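Local coordinates for N-acetylmuramoyl-L-alanine amidase (Mycobacteroides abscessus, PDB 7AGL), which probably cleaves, as a zinc-dependent amidase, the bond between N-acetylmuramic acid and L-alanine in peptidoglycan, at residues 101-106 / 135-140; 117-122 / 143-148. All coordinates share one frame; numbering follows the deposited sequence.

Interaction 1: residues 101-106 / 135-140. With ZN (zinc ion), chain B.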
loop_
_atom_site.group_PDB
_atom_site.type_symbol
_atom_site.label_atom_id
_atom_site.label_comp_id
_atom_site.label_asym_id
_atom_site.label_seq_id
_atom_site.Cartn_x
_atom_site.Cartn_y
_atom_site.Cartn_z
ATOM N N ALA A 101 -12.540 -0.742 -4.013
ATOM C CA ALA A 101 -11.426 -0.155 -3.268
ATOM C C ALA A 101 -10.143 -0.910 -3.601
ATOM O O ALA A 101 -10.170 -2.118 -3.857
ATOM C CB ALA A 101 -11.671 -0.174 -1.752
ATOM N N VAL A 102 -9.019 -0.178 -3.600
ATOM C CA VAL A 102 -7.684 -0.704 -3.872
ATOM C C VAL A 102 -6.763 -0.257 -2.753
ATOM O O VAL A 102 -6.750 0.926 -2.410
ATOM C CB VAL A 102 -7.129 -0.196 -5.216
ATOM C CG1 VAL A 102 -5.715 -0.782 -5.447
ATOM C CG2 VAL A 102 -8.085 -0.544 -6.343
ATOM N N VAL A 103 -5.970 -1.182 -2.204
ATOM C CA VAL A 103 -5.011 -0.834 -1.156
ATOM C C VAL A 103 -3.639 -1.339 -1.549
ATOM O O VAL A 103 -3.452 -2.547 -1.750
ATOM C CB VAL A 103 -5.402 -1.403 0.212
ATOM C CG1 VAL A 103 -4.290 -1.099 1.212
ATOM C CG2 VAL A 103 -6.736 -0.807 0.662
ATOM N N SER A 104 -2.678 -0.423 -1.634
ATOM C CA SER A 104 -1.286 -0.763 -1.877
ATOM C C SER A 104 -0.561 -0.744 -0.536
ATOM O O SER A 104 -0.764 0.174 0.267
ATOM C CB SER A 104 -0.667 0.238 -2.863
ATOM O OG SER A 104 0.707 -0.020 -3.114
ATOM N N ILE A 105 0.262 -1.761 -0.290
ATOM C CA ILE A 105 0.937 -1.956 0.996
ATOM C C ILE A 105 2.443 -1.813 0.790
ATOM O O ILE A 105 3.042 -2.511 -0.041
ATOM C CB ILE A 105 0.595 -3.317 1.623
ATOM C CG1 ILE A 105 -0.893 -3.383 1.989
ATOM C CG2 ILE A 105 1.494 -3.587 2.848
ATOM C CD1 ILE A 105 -1.342 -2.347 3.023
ATOM N N HIS A 106 3.047 -0.909 1.564
ATOM C CA HIS A 106 4.467 -0.603 1.494
ATOM C C HIS A 106 5.016 -0.474 2.916
ATOM O O HIS A 106 4.267 -0.433 3.897
ATOM C CB HIS A 106 4.704 0.700 0.701
ATOM C CG HIS A 106 4.580 0.544 -0.788
ATOM N ND1 HIS A 106 5.667 0.597 -1.629
ATOM C CD2 HIS A 106 3.505 0.340 -1.589
ATOM C CE1 HIS A 106 5.280 0.423 -2.880
ATOM N NE2 HIS A 106 3.968 0.281 -2.884
ATOM N N LEU A 135 -10.091 10.841 -1.011
ATOM C CA LEU A 135 -9.769 11.528 0.234
ATOM C C LEU A 135 -10.522 10.912 1.407
ATOM O O LEU A 135 -9.959 10.736 2.492
ATOM C CB LEU A 135 -10.090 13.021 0.110
ATOM C CG LEU A 135 -9.687 13.902 1.292
ATOM C CD1 LEU A 135 -8.194 13.717 1.586
ATOM C CD2 LEU A 135 -10.006 15.352 1.001
ATOM N N ARG A 136 -11.804 10.586 1.214
ATOM C CA ARG A 136 -12.549 9.916 2.280
ATOM C C ARG A 136 -11.929 8.561 2.622
ATOM O O ARG A 136 -11.832 8.202 3.802
ATOM C CB ARG A 136 -14.020 9.765 1.884
ATOM C CG ARG A 136 -14.855 8.891 2.829
ATOM C CD ARG A 136 -16.354 8.971 2.530
ATOM N NE ARG A 136 -16.640 9.171 1.110
ATOM C CZ ARG A 136 -17.003 8.210 0.262
ATOM N NH1 ARG A 136 -17.141 6.956 0.685
ATOM N NH2 ARG A 136 -17.235 8.508 -1.017
ATOM N N PHE A 137 -11.499 7.798 1.607
ATOM C CA PHE A 137 -10.805 6.532 1.859
ATOM C C PHE A 137 -9.551 6.764 2.688
ATOM O O PHE A 137 -9.300 6.055 3.671
ATOM C CB PHE A 137 -10.466 5.850 0.524
ATOM C CG PHE A 137 -10.080 4.388 0.640
ATOM C CD1 PHE A 137 -10.264 3.675 1.824
ATOM C CD2 PHE A 137 -9.523 3.729 -0.452
ATOM C CE1 PHE A 137 -9.904 2.325 1.906
ATOM C CE2 PHE A 137 -9.166 2.400 -0.379
ATOM C CZ PHE A 137 -9.351 1.693 0.797
ATOM N N ALA A 138 -8.750 7.765 2.305
ATOM C CA ALA A 138 -7.500 8.037 3.012
ATOM C C ALA A 138 -7.752 8.399 4.477
ATOM O O ALA A 138 -7.092 7.869 5.376
ATOM C CB ALA A 138 -6.738 9.162 2.310
ATOM N N LYS A 139 -8.691 9.325 4.732
ATOM C CA LYS A 139 -8.987 9.730 6.106
ATOM C C LYS A 139 -9.552 8.570 6.912
ATOM O O LYS A 139 -9.211 8.394 8.089
ATOM C CB LYS A 139 -9.959 10.906 6.095
ATOM C CG LYS A 139 -9.370 12.166 5.508
ATOM C CD LYS A 139 -10.383 13.300 5.521
ATOM C CE LYS A 139 -9.793 14.560 4.909
ATOM N NZ LYS A 139 -10.707 15.727 5.061
ATOM N N THR A 140 -10.426 7.772 6.289
ATOM C CA THR A 140 -11.025 6.629 6.975
ATOM C C THR A 140 -9.971 5.594 7.345
ATOM O O THR A 140 -9.953 5.085 8.477
ATOM C CB THR A 140 -12.099 6.009 6.086
ATOM O OG1 THR A 140 -13.195 6.936 5.964
ATOM C CG2 THR A 140 -12.600 4.699 6.693
HETATM ZN ZN ZN B . 7.775 0.705 -1.074
HETATM O O HOH W 1 8.259 2.436 -2.415
HETATM O O HOH W 2 8.069 2.187 0.487
#

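Interaction 2: residues 117-122 / 143-148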
loop_
_atom_site.group_PDB
_atom_site.type_symbol
_atom_site.label_atom_id
_atom_site.label_comp_id
_atom_site.label_asym_id
_atom_site.label_seq_id
_atom_site.Cartn_x
_atom_site.Cartn_y
_atom_site.Cartn_z
ATOM N N PHE A 117 2.854 4.963 10.768
ATOM C CA PHE A 117 2.288 4.760 9.430
ATOM C C PHE A 117 1.962 6.082 8.731
ATOM O O PHE A 117 1.678 7.098 9.368
ATOM C CB PHE A 117 1.005 3.913 9.515
ATOM C CG PHE A 117 -0.181 4.652 10.118
ATOM C CD1 PHE A 117 -0.983 5.476 9.331
ATOM C CD2 PHE A 117 -0.488 4.537 11.482
ATOM C CE1 PHE A 117 -2.056 6.189 9.880
ATOM C CE2 PHE A 117 -1.567 5.234 12.038
ATOM C CZ PHE A 117 -2.360 6.056 11.228
ATOM N N HIS A 118 1.933 6.048 7.392
ATOM C CA HIS A 118 1.269 7.152 6.700
ATOM C C HIS A 118 0.509 6.641 5.485
ATOM O O HIS A 118 0.955 5.724 4.786
ATOM C CB HIS A 118 2.240 8.324 6.341
ATOM C CG HIS A 118 3.371 7.991 5.410
ATOM N ND1 HIS A 118 4.479 7.272 5.804
ATOM C CD2 HIS A 118 3.623 8.399 4.141
ATOM C CE1 HIS A 118 5.334 7.191 4.798
ATOM N NE2 HIS A 118 4.844 7.875 3.780
ATOM N N VAL A 119 -0.666 7.236 5.276
ATOM C CA VAL A 119 -1.595 6.880 4.213
ATOM C C VAL A 119 -1.405 7.892 3.092
ATOM O O VAL A 119 -1.710 9.082 3.260
ATOM C CB VAL A 119 -3.045 6.881 4.721
ATOM C CG1 VAL A 119 -4.017 6.517 3.579
ATOM C CG2 VAL A 119 -3.203 5.927 5.930
ATOM N N ASN A 120 -0.875 7.422 1.958
ATOM C CA ASN A 120 -0.612 8.264 0.803
ATOM C C ASN A 120 -1.802 8.233 -0.140
ATOM O O ASN A 120 -2.401 7.176 -0.364
ATOM C CB ASN A 120 0.635 7.781 0.048
ATOM C CG ASN A 120 1.875 7.805 0.914
ATOM O OD1 ASN A 120 2.590 8.805 0.949
ATOM N ND2 ASN A 120 2.108 6.721 1.665
ATOM N N TYR A 121 -2.133 9.398 -0.693
ATOM C CA TYR A 121 -3.246 9.514 -1.624
ATOM C C TYR A 121 -2.920 10.567 -2.672
ATOM O O TYR A 121 -2.084 11.452 -2.462
ATOM C CB TYR A 121 -4.547 9.866 -0.882
ATOM C CG TYR A 121 -4.542 11.250 -0.274
ATOM C CD1 TYR A 121 -3.961 11.481 0.972
ATOM C CD2 TYR A 121 -5.116 12.328 -0.941
ATOM C CE1 TYR A 121 -3.942 12.752 1.525
ATOM C CE2 TYR A 121 -5.102 13.599 -0.399
ATOM C CZ TYR A 121 -4.516 13.807 0.833
ATOM O OH TYR A 121 -4.509 15.076 1.376
ATOM N N SER A 122 -3.627 10.485 -3.799
ATOM C CA SER A 122 -3.367 11.386 -4.914
ATOM C C SER A 122 -3.795 12.812 -4.586
ATOM O O SER A 122 -4.949 13.070 -4.219
ATOM C CB SER A 122 -4.093 10.893 -6.168
ATOM O OG SER A 122 -3.835 11.770 -7.256
ATOM N N ASP A 143 -7.883 6.965 10.182
ATOM C CA ASP A 143 -8.640 6.859 11.430
ATOM C C ASP A 143 -8.661 5.432 11.966
ATOM O O ASP A 143 -8.513 5.215 13.174
ATOM C CB ASP A 143 -10.072 7.342 11.216
ATOM C CG ASP A 143 -10.170 8.840 11.052
ATOM O OD1 ASP A 143 -9.177 9.542 11.320
ATOM O OD2 ASP A 143 -11.253 9.315 10.643
ATOM N N SER A 144 -8.876 4.452 11.087
ATOM C CA SER A 144 -8.964 3.059 11.514
ATOM C C SER A 144 -7.614 2.532 11.990
ATOM O O SER A 144 -7.546 1.788 12.978
ATOM C CB SER A 144 -9.489 2.189 10.363
ATOM O OG SER A 144 -10.855 2.460 10.065
ATOM N N LEU A 145 -6.533 2.894 11.290
ATOM C CA LEU A 145 -5.202 2.461 11.717
ATOM C C LEU A 145 -4.865 3.025 13.089
ATOM O O LEU A 145 -4.364 2.304 13.964
ATOM C CB LEU A 145 -4.144 2.887 10.693
ATOM C CG LEU A 145 -4.237 2.233 9.312
ATOM C CD1 LEU A 145 -3.193 2.805 8.342
ATOM C CD2 LEU A 145 -4.080 0.715 9.403
ATOM N N GLN A 146 -5.141 4.311 13.303
ATOM C CA GLN A 146 -4.825 4.912 14.594
ATOM C C GLN A 146 -5.731 4.370 15.694
ATOM O O GLN A 146 -5.282 4.169 16.830
ATOM C CB GLN A 146 -4.925 6.436 14.510
ATOM C CG GLN A 146 -4.547 7.112 15.821
ATOM C CD GLN A 146 -4.295 8.596 15.661
ATOM O OE1 GLN A 146 -4.862 9.242 14.781
ATOM N NE2 GLN A 146 -3.425 9.140 16.504
ATOM N N ALA A 147 -7.007 4.123 15.378
ATOM C CA ALA A 147 -7.914 3.558 16.372
ATOM C C ALA A 147 -7.484 2.155 16.784
ATOM O O ALA A 147 -7.729 1.749 17.927
ATOM C CB ALA A 147 -9.344 3.547 15.831
ATOM N N ALA A 148 -6.836 1.412 15.876
ATOM C CA ALA A 148 -6.276 0.092 16.156
ATOM C C ALA A 148 -5.020 0.147 17.023
ATOM O O ALA A 148 -4.482 -0.915 17.367
ATOM C CB ALA A 148 -5.966 -0.637 14.839
#

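Interaction 1: residues 101-106 / 135-140
Phe137, on helix 132-147, drives its ring against the start of strand 101-108, a central strand of the mixed sheet of this zinc amidase, in an alpha/beta packing contact. The tight part is small and buried. Phe137 CZ lies 3.6 Å from Val103 CG2, the two side chains crossing at about a right angle, while Phe137 CE2 sits 3.8 Å from Ala101 CB; both contacts reach the ring obliquely. The carbonyl of the intervening Val102 meets the ring edge, with its O 3.5 Å from Phe137 CE2. With CG anti to the backbone N (chi1 -165°), the phenyl is carried off the helix onto the strand, bridging axes 10.8 Å apart. Tyr214 of helix 197-215 stacks with the same ring. The opposite character prevails on the solvent side of the helix, where Arg136 and Lys139 are exposed and Arg136 forms a salt bridge with Glu132. Thr140, beside helix 197-215, bonds through OG1 to Arg136 O at 2.9 Å, approaching from the face of the carbonyl plane opposite to Thr140 N. At the far end of the strand segment, His16 and Glu51 join His106 at the zinc, which His106 ND1 binds at 2.2 Å.

Interaction 2: residues 117-122 / 143-148
In the beta-alpha-beta unit made of strand 118-122, helix 132-147 and strand 161-164, the last turn of the helix packs through Leu145 on Phe117, just ahead of strand 118-122, and on Val119 within it. Leu145 lies over one face of the Phe117 ring and touches it at two points. Its CB makes a CH-pi contact 3.8 Å from the ring centroid and 16° off the normal, displaced toward the rim of the ring. Farther along the side chain, Leu145 CD1 comes to 3.6 Å from Phe117 CD1. Leu145 holds CG beside its backbone N (chi1 -66°), and the chain then extends (chi2 176°) to bring CD1 to Val119 as well, with 3.9 Å between Leu145 CD1 and Val119 CG2. At the exposed margin, Gln146 brings its backbone N obliquely to the ring, 3.9 Å from Phe117 CZ, with its CB slightly more distant. Val180 of strand 177-184 and Ala206 of helix 197-215 also touch Leu145, extending the apolar surroundings into the core. Between these two segments the attachment is therefore made by dispersion and CH-pi contact, with the aromatic face matched to aliphatic carbons and the backbone N of Gln146 near the ring obliquely.

Overall arrangement
Following the chain from the N terminus, the first segment met is on strand 101-108, after strands 9-14 and 72-75 of the same sheet; its later part carries His106. Strand 118-122 comes next. Helix 132-147 follows and supplies the second segment of both contacts. Interaction 1 closes a loop of 28 residues and interaction 2 one of 20; their segments alternate along the chain, so the two closures cross rather than nest. Together they hold an earlier and a later part of one helix to two nonadjacent strands of the same sheet, with strand 177-184 lying between them. Their centres are 8 Å apart and the segments touch each other, Ala138 CB lying 3.9 Å from Tyr121 CD1.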